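Local coordinates for putative membrane protein COG4129 (Clostridium difficile, PDB 3KMI), which is of unproven function but carries the C-terminal helical domain of a putative aromatic acid exporter, probably the soluble part of a membrane transport protein, at residues A[111-120]-A[164-172]; A[21-32]-A[88-98]. All coordinates share one frame; numbering follows the deposited sequence.

Contact 1 (A[111-120]-A[164-172]); sequences FIHKIGYTEF and LKQFLVNRK
Phe120 lies flat against the aliphatic stem of Arg171: CG of the arginine stands over the ring centre, 3.5 Å from the centroid and 5° off the normal, a CH-pi contact. CD continues over the same ring toward CE1, and the chain then bends at chi3 (-77°), leaving the guanidinium almost perpendicular to the ring. At the ring edge, Leu168 CD2 lies 3.8 Å from Phe120 CZ. The same methyl packs 3.9 Å from Ile115 CD1, while Ile115 CG2 reaches Phe167 CE2. Ile112 CG1, 3.8 Å from Leu164 CD1, completes the tight part. Phe111 itself fits more slackly, its CZ only grazing Leu168 CD1 at 4.2 Å. The two helix segments, nearly parallel at 13°, keep their axes 12.3 Å apart, so the gap is filled mainly by side chains. At the loop that follows helix 103-117 the contact becomes polar and watery, with Glu119 exposed. A water there accepts from Arg171 NH1 and lies within hydrogen-bonding distance of the carbonyl oxygens of Ile115 and Thr118; Arg171 NH2 bonds to Ser22 on helix 7-33. One arginine thus offers methylenes to an aromatic ring and its charged end to polar groups, which is probably how a buried cation is tolerated among several helices.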
loop_
_atom_site.group_PDB
_atom_site.type_symbol
_atom_site.label_atom_id
_atom_site.label_comp_id
_atom_site.label_asym_id
_atom_site.label_seq_id
_atom_site.Cartn_x
_atom_site.Cartn_y
_atom_site.Cartn_z
ATOM N N PHE A 111 14.298 4.872 12.422
ATOM C CA PHE A 111 13.922 5.657 11.221
ATOM C C PHE A 111 12.429 6.070 11.257
ATOM O O PHE A 111 12.079 7.211 10.926
ATOM C CB PHE A 111 14.268 4.871 9.946
ATOM C CG PHE A 111 13.938 5.599 8.654
ATOM C CD1 PHE A 111 14.476 6.859 8.382
ATOM C CD2 PHE A 111 13.130 4.995 7.695
ATOM C CE1 PHE A 111 14.167 7.533 7.163
ATOM C CE2 PHE A 111 12.821 5.645 6.487
ATOM C CZ PHE A 111 13.332 6.927 6.234
ATOM N N ILE A 112 11.560 5.156 11.682
ATOM C CA ILE A 112 10.150 5.453 11.857
ATOM C C ILE A 112 9.906 6.507 12.963
ATOM O O ILE A 112 9.062 7.382 12.807
ATOM C CB ILE A 112 9.300 4.157 12.135
ATOM C CG1 ILE A 112 9.383 3.224 10.915
ATOM C CG2 ILE A 112 7.853 4.550 12.427
ATOM C CD1 ILE A 112 8.872 1.789 11.136
ATOM N N HIS A 113 10.619 6.402 14.077
ATOM C CA HIS A 113 10.595 7.479 15.097
ATOM C C HIS A 113 11.018 8.820 14.531
ATOM O O HIS A 113 10.416 9.854 14.834
ATOM C CB HIS A 113 11.497 7.167 16.297
ATOM C CG HIS A 113 10.867 6.260 17.312
ATOM N ND1 HIS A 113 11.422 5.054 17.678
ATOM C CD2 HIS A 113 9.743 6.391 18.060
ATOM C CE1 HIS A 113 10.653 4.467 18.580
ATOM N NE2 HIS A 113 9.623 5.253 18.824
ATOM N N LYS A 114 12.078 8.807 13.737
ATOM C CA LYS A 114 12.589 10.019 13.137
ATOM C C LYS A 114 11.483 10.619 12.288
ATOM O O LYS A 114 11.186 11.824 12.367
ATOM C CB LYS A 114 13.849 9.740 12.310
ATOM C CG LYS A 114 14.417 10.965 11.592
ATOM C CD LYS A 114 15.648 10.574 10.808
ATOM C CE LYS A 114 16.385 11.759 10.194
ATOM N NZ LYS A 114 17.627 11.238 9.533
ATOM N N ILE A 115 10.867 9.784 11.476
ATOM C CA ILE A 115 9.755 10.235 10.625
ATOM C C ILE A 115 8.610 10.808 11.501
ATOM O O ILE A 115 8.072 11.894 11.233
ATOM C CB ILE A 115 9.217 9.105 9.699
ATOM C CG1 ILE A 115 10.288 8.621 8.687
ATOM C CG2 ILE A 115 7.917 9.593 8.991
ATOM C CD1 ILE A 115 9.869 7.352 7.846
ATOM N N GLY A 116 8.216 10.070 12.520
ATOM C CA GLY A 116 7.100 10.492 13.345
ATOM C C GLY A 116 7.310 11.843 14.011
ATOM O O GLY A 116 6.343 12.584 14.229
ATOM N N TYR A 117 8.559 12.180 14.347
ATOM C CA TYR A 117 8.857 13.411 15.125
ATOM C C TYR A 117 9.377 14.600 14.340
ATOM O O TYR A 117 9.561 15.687 14.916
ATOM C CB TYR A 117 9.847 13.102 16.276
ATOM C CG TYR A 117 9.172 12.342 17.395
ATOM C CD1 TYR A 117 8.315 13.003 18.285
ATOM C CD2 TYR A 117 9.349 10.984 17.543
ATOM C CE1 TYR A 117 7.661 12.320 19.291
ATOM C CE2 TYR A 117 8.709 10.303 18.557
ATOM C CZ TYR A 117 7.873 10.972 19.413
ATOM O OH TYR A 117 7.262 10.287 20.438
ATOM N N THR A 118 9.636 14.395 13.047
ATOM C CA THR A 118 10.223 15.444 12.234
ATOM C C THR A 118 9.136 16.231 11.513
ATOM O O THR A 118 8.347 15.670 10.737
ATOM C CB THR A 118 11.258 14.868 11.202
ATOM O OG1 THR A 118 12.291 14.149 11.897
ATOM C CG2 THR A 118 11.914 15.995 10.383
ATOM N N GLU A 119 9.087 17.531 11.778
ATOM C CA GLU A 119 8.181 18.422 11.053
ATOM C C GLU A 119 8.687 18.550 9.614
ATOM O O GLU A 119 9.877 18.740 9.397
ATOM C CB GLU A 119 8.124 19.790 11.734
ATOM C CG GLU A 119 7.285 19.817 13.006
ATOM C CD GLU A 119 5.925 19.167 12.823
ATOM O OE1 GLU A 119 5.127 19.685 12.007
ATOM O OE2 GLU A 119 5.656 18.132 13.491
ATOM N N PHE A 120 7.794 18.415 8.637
ATOM C CA PHE A 120 8.208 18.452 7.255
ATOM C C PHE A 120 8.492 19.890 6.878
ATOM O O PHE A 120 7.658 20.776 7.100
ATOM C CB PHE A 120 7.166 17.802 6.345
ATOM C CG PHE A 120 7.476 16.366 5.990
ATOM C CD1 PHE A 120 7.798 15.434 6.977
ATOM C CD2 PHE A 120 7.443 15.954 4.657
ATOM C CE1 PHE A 120 8.079 14.099 6.636
ATOM C CE2 PHE A 120 7.717 14.629 4.314
ATOM C CZ PHE A 120 8.026 13.703 5.311
ATOM N N LEU A 164 6.578 2.423 3.855
ATOM C CA LEU A 164 7.144 3.692 4.266
ATOM C C LEU A 164 7.445 4.633 3.107
ATOM O O LEU A 164 7.378 5.844 3.275
ATOM C CB LEU A 164 8.400 3.489 5.132
ATOM C CG LEU A 164 8.146 2.998 6.558
ATOM C CD1 LEU A 164 9.556 2.764 7.192
ATOM C CD2 LEU A 164 7.373 4.061 7.403
ATOM N N LYS A 165 7.791 4.111 1.942
ATOM C CA LYS A 165 8.052 4.981 0.798
ATOM C C LYS A 165 6.769 5.713 0.423
ATOM O O LYS A 165 6.773 6.920 0.219
ATOM C CB LYS A 165 8.584 4.194 -0.407
ATOM C CG LYS A 165 9.107 5.070 -1.531
ATOM C CD LYS A 165 9.672 4.200 -2.664
ATOM C CE LYS A 165 10.257 5.022 -3.788
ATOM N NZ LYS A 165 10.894 4.105 -4.747
ATOM N N GLN A 166 5.671 4.971 0.327
ATOM C CA GLN A 166 4.391 5.610 0.005
ATOM C C GLN A 166 3.937 6.553 1.111
ATOM O O GLN A 166 3.426 7.604 0.811
ATOM C CB GLN A 166 3.292 4.613 -0.323
ATOM C CG GLN A 166 2.109 5.363 -1.003
ATOM C CD GLN A 166 2.525 6.146 -2.293
ATOM O OE1 GLN A 166 3.181 5.602 -3.199
ATOM N NE2 GLN A 166 2.114 7.413 -2.373
ATOM N N PHE A 167 4.150 6.190 2.383
ATOM C CA PHE A 167 3.896 7.119 3.493
ATOM C C PHE A 167 4.612 8.472 3.332
ATOM O O PHE A 167 4.015 9.548 3.533
ATOM C CB PHE A 167 4.305 6.481 4.835
ATOM C CG PHE A 167 3.908 7.299 6.028
ATOM C CD1 PHE A 167 2.692 7.059 6.663
ATOM C CD2 PHE A 167 4.734 8.344 6.490
ATOM C CE1 PHE A 167 2.305 7.789 7.737
ATOM C CE2 PHE A 167 4.357 9.107 7.556
ATOM C CZ PHE A 167 3.130 8.829 8.201
ATOM N N LEU A 168 5.877 8.435 2.934
ATOM C CA LEU A 168 6.652 9.666 2.796
ATOM C C LEU A 168 6.214 10.459 1.576
ATOM O O LEU A 168 6.206 11.680 1.619
ATOM C CB LEU A 168 8.170 9.391 2.734
ATOM C CG LEU A 168 8.817 8.898 4.043
ATOM C CD1 LEU A 168 10.211 8.264 3.787
ATOM C CD2 LEU A 168 8.920 10.025 5.123
ATOM N N VAL A 169 5.814 9.760 0.512
ATOM C CA VAL A 169 5.320 10.431 -0.692
ATOM C C VAL A 169 4.039 11.167 -0.340
ATOM O O VAL A 169 3.829 12.315 -0.790
ATOM C CB VAL A 169 5.097 9.438 -1.855
ATOM C CG1 VAL A 169 4.295 10.083 -3.016
ATOM C CG2 VAL A 169 6.442 8.885 -2.329
ATOM N N ASN A 170 3.203 10.493 0.447
ATOM C CA ASN A 170 1.924 11.032 0.916
ATOM C C ASN A 170 2.115 12.235 1.837
ATOM O O ASN A 170 1.399 13.235 1.730
ATOM C CB ASN A 170 1.078 9.958 1.652
ATOM C CG ASN A 170 0.398 8.980 0.698
ATOM O OD1 ASN A 170 0.288 9.240 -0.485
ATOM N ND2 ASN A 170 -0.052 7.839 1.221
ATOM N N ARG A 171 3.079 12.153 2.742
ATOM C CA ARG A 171 3.271 13.232 3.712
ATOM C C ARG A 171 3.806 14.476 2.979
ATOM O O ARG A 171 3.424 15.595 3.297
ATOM C CB ARG A 171 4.178 12.801 4.864
ATOM C CG ARG A 171 4.392 13.927 5.914
ATOM C CD ARG A 171 4.671 13.387 7.273
ATOM N NE ARG A 171 3.475 12.887 7.943
ATOM C CZ ARG A 171 3.420 12.534 9.220
ATOM N NH1 ARG A 171 4.502 12.651 10.004
ATOM N NH2 ARG A 171 2.259 12.111 9.742
ATOM N N LYS A 172 4.652 14.245 1.978
ATOM C CA LYS A 172 5.182 15.306 1.136
ATOM C C LYS A 172 4.077 15.971 0.309
ATOM O O LYS A 172 4.058 17.199 0.193
ATOM C CB LYS A 172 6.310 14.752 0.278
ATOM C CG LYS A 172 7.164 15.770 -0.412
ATOM C CD LYS A 172 8.403 15.075 -0.934
ATOM C CE LYS A 172 9.254 16.047 -1.701
ATOM N NZ LYS A 172 8.972 15.896 -3.135
HETATM O O HOH W 1 7.066 13.579 9.648
#

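Contact 2 (A[21-32]-A[88-98]); sequences VSIVLIDIADII and LENLYSYVSQL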
loop_
_atom_site.group_PDB
_atom_site.type_symbol
_atom_site.label_atom_id
_atom_site.label_comp_id
_atom_site.label_asym_id
_atom_site.label_seq_id
_atom_site.Cartn_x
_atom_site.Cartn_y
_atom_site.Cartn_z
ATOM N N VAL A 21 -1.984 10.725 12.889
ATOM C CA VAL A 21 -1.289 9.775 12.028
ATOM C C VAL A 21 0.108 9.513 12.623
ATOM O O VAL A 21 0.551 8.366 12.736
ATOM C CB VAL A 21 -1.119 10.361 10.578
ATOM C CG1 VAL A 21 -0.128 9.542 9.786
ATOM C CG2 VAL A 21 -2.532 10.444 9.856
ATOM N N SER A 22 0.761 10.575 13.047
ATOM C CA SER A 22 2.155 10.419 13.522
ATOM C C SER A 22 2.170 9.626 14.813
ATOM O O SER A 22 3.052 8.782 15.030
ATOM C CB SER A 22 2.800 11.776 13.730
ATOM O OG SER A 22 2.908 12.491 12.508
ATOM N N ILE A 23 1.177 9.886 15.661
ATOM C CA ILE A 23 1.054 9.147 16.921
ATOM C C ILE A 23 0.991 7.623 16.679
ATOM O O ILE A 23 1.678 6.859 17.348
ATOM C CB ILE A 23 -0.179 9.604 17.741
ATOM C CG1 ILE A 23 0.126 10.956 18.391
ATOM C CG2 ILE A 23 -0.467 8.597 18.838
ATOM C CD1 ILE A 23 -1.109 11.685 19.025
ATOM N N VAL A 24 0.164 7.203 15.725
ATOM C CA VAL A 24 0.005 5.790 15.402
ATOM C C VAL A 24 1.330 5.299 14.799
ATOM O O VAL A 24 1.748 4.193 15.065
ATOM C CB VAL A 24 -1.181 5.534 14.415
ATOM C CG1 VAL A 24 -1.207 4.045 13.982
ATOM C CG2 VAL A 24 -2.529 5.924 15.059
ATOM N N LEU A 25 1.949 6.097 13.936
ATOM C CA LEU A 25 3.231 5.699 13.347
ATOM C C LEU A 25 4.293 5.406 14.424
ATOM O O LEU A 25 5.024 4.400 14.367
ATOM C CB LEU A 25 3.705 6.779 12.344
ATOM C CG LEU A 25 4.959 6.406 11.563
ATOM C CD1 LEU A 25 4.652 5.353 10.463
ATOM C CD2 LEU A 25 5.631 7.646 10.889
ATOM N N ILE A 26 4.387 6.292 15.404
ATOM C CA ILE A 26 5.347 6.111 16.493
ATOM C C ILE A 26 4.990 4.855 17.331
ATOM O O ILE A 26 5.885 4.138 17.798
ATOM C CB ILE A 26 5.387 7.395 17.373
ATOM C CG1 ILE A 26 6.029 8.540 16.574
ATOM C CG2 ILE A 26 6.089 7.150 18.690
ATOM C CD1 ILE A 26 5.588 9.960 17.018
ATOM N N ASP A 27 3.689 4.604 17.523
ATOM C CA ASP A 27 3.270 3.357 18.213
ATOM C C ASP A 27 3.836 2.175 17.476
ATOM O O ASP A 27 4.297 1.241 18.115
ATOM C CB ASP A 27 1.749 3.159 18.225
ATOM C CG ASP A 27 1.033 4.142 19.090
ATOM O OD1 ASP A 27 1.672 4.715 19.984
ATOM O OD2 ASP A 27 -0.195 4.326 18.881
ATOM N N ILE A 28 3.764 2.205 16.137
ATOM C CA ILE A 28 4.343 1.131 15.306
ATOM C C ILE A 28 5.868 0.945 15.544
ATOM O O ILE A 28 6.354 -0.178 15.831
ATOM C CB ILE A 28 3.981 1.300 13.807
ATOM C CG1 ILE A 28 2.483 0.991 13.613
ATOM C CG2 ILE A 28 4.829 0.374 12.931
ATOM C CD1 ILE A 28 1.871 1.699 12.373
ATOM N N ALA A 29 6.612 2.031 15.480
ATOM C CA ALA A 29 8.066 1.978 15.768
ATOM C C ALA A 29 8.331 1.314 17.147
ATOM O O ALA A 29 9.292 0.560 17.294
ATOM C CB ALA A 29 8.681 3.365 15.733
ATOM N N ASP A 30 7.506 1.627 18.151
ATOM C CA ASP A 30 7.682 1.073 19.515
ATOM C C ASP A 30 7.385 -0.419 19.574
ATOM O O ASP A 30 7.945 -1.155 20.401
ATOM C CB ASP A 30 6.742 1.772 20.511
ATOM C CG ASP A 30 7.113 3.232 20.759
ATOM O OD1 ASP A 30 8.287 3.587 20.564
ATOM O OD2 ASP A 30 6.219 4.029 21.146
ATOM N N ILE A 31 6.451 -0.865 18.740
ATOM C CA ILE A 31 6.086 -2.280 18.700
ATOM C C ILE A 31 7.249 -3.131 18.155
ATOM O O ILE A 31 7.532 -4.230 18.673
ATOM C CB ILE A 31 4.783 -2.520 17.921
ATOM C CG1 ILE A 31 3.586 -2.059 18.784
ATOM C CG2 ILE A 31 4.671 -4.023 17.576
ATOM C CD1 ILE A 31 2.314 -1.739 18.033
ATOM N N ILE A 32 7.962 -2.602 17.154
ATOM C CA ILE A 32 9.142 -3.313 16.622
ATOM C C ILE A 32 10.120 -3.686 17.741
ATOM O O ILE A 32 10.628 -4.818 17.778
ATOM C CB ILE A 32 9.857 -2.508 15.496
ATOM C CG1 ILE A 32 8.896 -2.293 14.343
ATOM C CG2 ILE A 32 11.185 -3.173 15.045
ATOM C CD1 ILE A 32 9.306 -1.194 13.354
ATOM N N LEU A 88 -0.605 2.721 7.671
ATOM C CA LEU A 88 -0.411 2.399 9.098
ATOM C C LEU A 88 -0.912 1.007 9.441
ATOM O O LEU A 88 -0.202 0.217 10.097
ATOM C CB LEU A 88 -1.078 3.441 10.024
ATOM C CG LEU A 88 -0.480 4.867 10.029
ATOM C CD1 LEU A 88 -1.429 5.863 10.759
ATOM C CD2 LEU A 88 0.927 4.863 10.671
ATOM N N GLU A 89 -2.136 0.706 9.007
ATOM C CA GLU A 89 -2.658 -0.657 9.205
ATOM C C GLU A 89 -1.795 -1.732 8.524
ATOM O O GLU A 89 -1.583 -2.785 9.105
ATOM C CB GLU A 89 -4.098 -0.743 8.701
ATOM C CG GLU A 89 -5.022 0.054 9.574
ATOM C CD GLU A 89 -6.479 -0.118 9.161
ATOM O OE1 GLU A 89 -6.835 0.171 8.009
ATOM O OE2 GLU A 89 -7.246 -0.571 9.983
ATOM N N ASN A 90 -1.318 -1.461 7.307
ATOM C CA ASN A 90 -0.397 -2.378 6.630
ATOM C C ASN A 90 0.911 -2.589 7.422
ATOM O O ASN A 90 1.368 -3.720 7.566
ATOM C CB ASN A 90 -0.072 -1.903 5.216
ATOM C CG ASN A 90 -1.292 -1.818 4.315
ATOM O OD1 ASN A 90 -2.367 -2.368 4.621
ATOM N ND2 ASN A 90 -1.125 -1.141 3.183
ATOM N N LEU A 91 1.508 -1.500 7.899
ATOM C CA LEU A 91 2.715 -1.604 8.717
ATOM C C LEU A 91 2.436 -2.439 9.956
ATOM O O LEU A 91 3.155 -3.400 10.215
ATOM C CB LEU A 91 3.222 -0.221 9.095
ATOM C CG LEU A 91 3.806 0.523 7.891
ATOM C CD1 LEU A 91 3.837 2.012 8.177
ATOM C CD2 LEU A 91 5.191 0.001 7.550
ATOM N N TYR A 92 1.380 -2.089 10.694
ATOM C CA TYR A 92 1.022 -2.837 11.912
ATOM C C TYR A 92 0.932 -4.341 11.657
ATOM O O TYR A 92 1.488 -5.134 12.446
ATOM C CB TYR A 92 -0.300 -2.337 12.520
ATOM C CG TYR A 92 -0.736 -3.162 13.741
ATOM C CD1 TYR A 92 -0.152 -2.944 14.994
ATOM C CD2 TYR A 92 -1.730 -4.132 13.640
ATOM C CE1 TYR A 92 -0.561 -3.686 16.142
ATOM C CE2 TYR A 92 -2.140 -4.881 14.776
ATOM C CZ TYR A 92 -1.537 -4.646 16.009
ATOM O OH TYR A 92 -1.906 -5.351 17.117
ATOM N N SER A 93 0.209 -4.746 10.611
ATOM C CA SER A 93 0.108 -6.161 10.255
ATOM C C SER A 93 1.510 -6.754 10.101
ATOM O O SER A 93 1.811 -7.810 10.678
ATOM C CB SER A 93 -0.731 -6.343 8.980
ATOM O OG SER A 93 -0.829 -7.697 8.603
ATOM N N TYR A 94 2.384 -6.059 9.366
ATOM C CA TYR A 94 3.726 -6.584 9.118
ATOM C C TYR A 94 4.545 -6.681 10.411
ATOM O O TYR A 94 5.105 -7.724 10.710
ATOM C CB TYR A 94 4.496 -5.706 8.123
ATOM C CG TYR A 94 3.970 -5.759 6.695
ATOM C CD1 TYR A 94 3.401 -6.913 6.173
ATOM C CD2 TYR A 94 4.089 -4.644 5.872
ATOM C CE1 TYR A 94 2.942 -6.946 4.839
ATOM C CE2 TYR A 94 3.631 -4.643 4.566
ATOM C CZ TYR A 94 3.078 -5.796 4.045
ATOM O OH TYR A 94 2.659 -5.766 2.735
ATOM N N VAL A 95 4.599 -5.605 11.192
ATOM C CA VAL A 95 5.452 -5.604 12.392
ATOM C C VAL A 95 4.930 -6.585 13.428
ATOM O O VAL A 95 5.719 -7.176 14.161
ATOM C CB VAL A 95 5.620 -4.193 13.007
ATOM C CG1 VAL A 95 6.348 -3.270 12.010
ATOM C CG2 VAL A 95 4.270 -3.626 13.373
ATOM N N SER A 96 3.617 -6.786 13.458
ATOM C CA SER A 96 3.024 -7.758 14.379
ATOM C C SER A 96 3.390 -9.205 14.005
ATOM O O SER A 96 3.146 -10.132 14.773
ATOM C CB SER A 96 1.506 -7.579 14.508
ATOM O OG SER A 96 0.829 -7.941 13.322
ATOM N N GLN A 97 3.999 -9.388 12.837
ATOM C CA GLN A 97 4.519 -10.705 12.437
ATOM C C GLN A 97 5.991 -10.948 12.807
ATOM O O GLN A 97 6.445 -12.077 12.749
ATOM C CB GLN A 97 4.306 -10.936 10.941
ATOM C CG GLN A 97 2.846 -11.121 10.558
ATOM C CD GLN A 97 2.656 -11.127 9.042
ATOM O OE1 GLN A 97 2.023 -10.246 8.497
ATOM N NE2 GLN A 97 3.229 -12.112 8.370
ATOM N N LEU A 98 6.740 -9.908 13.173
ATOM C CA LEU A 98 8.177 -10.092 13.516
ATOM C C LEU A 98 8.378 -11.077 14.662
ATOM O O LEU A 98 7.654 -11.020 15.652
ATOM C CB LEU A 98 8.847 -8.749 13.851
ATOM C CG LEU A 98 9.016 -7.782 12.668
ATOM C CD1 LEU A 98 9.290 -6.381 13.142
ATOM C CD2 LEU A 98 10.112 -8.199 11.698
#
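Leu88 pushes into helix 7-33 as a knob, seated among Val21, Val24, Leu25 and Ile28. Its CB lies 4.0 Å from Val24 CG1 and also approaches Ile28 CD1. CG, placed anti to the carbonyl carbon (chi1 -67°), is still beside Val24 CG1, and from it the two methyls part. CD1 goes to the valines, 3.7 Å from Val24 CB with Val21 CG1 a little farther off; on the other branch Leu88 CD2 drops onto the backbone of helix 7-33, 3.6 Å from Leu25 CA, and it also meets Leu25 CD1. Ile28 answers from the opposite helix, a knob among Leu88, Leu91, Tyr92 and Val95, with its CD1 3.4 Å from the carbonyl oxygen of Leu88. One turn on, the side chains of Ile32 and Val95 cross at about a right angle, and Ile31 CD1 meets the Tyr92 ring at its edge, near CE1. A type I turn from Val95 to Leu98 brings Leu98 CD1 to Ile32 CG2. Tyr92 is at the margin of the seam, its ring stacked with Tyr41. The segments run almost parallel, 9° apart, with axes 10.0 Å from each other. No hydrogen bond joins them: the interlocked knobs of this helical-bundle seam are aliphatic, so shape and exclusion of water, rather than directed polar bonds, probably set how the helices mesh.

The two contacts have centres about 13 Å apart within one all-helical domain. Contact 2 pairs helices 7-33 and 68-95; contact 1 pairs helices 103-117 and 148-176, so they share no helix, and along the chain contact 2 closes before contact 1 opens. They nevertheless touch directly. His113 NE2 probably hydrogen-bonds to Asp30 OD1, 2.8 Å away, while Ile112 CG2 packs on Leu25 O and Tyr117 CZ on Ile26 CD1. Residues 21-32 therefore belong to contact 2 and also touch contact 1, with 88-98 meeting them on one flank and helix 103-117 on another. This packs early and late parts of the putative exporter's C-terminal domain side by side in one helical bundle.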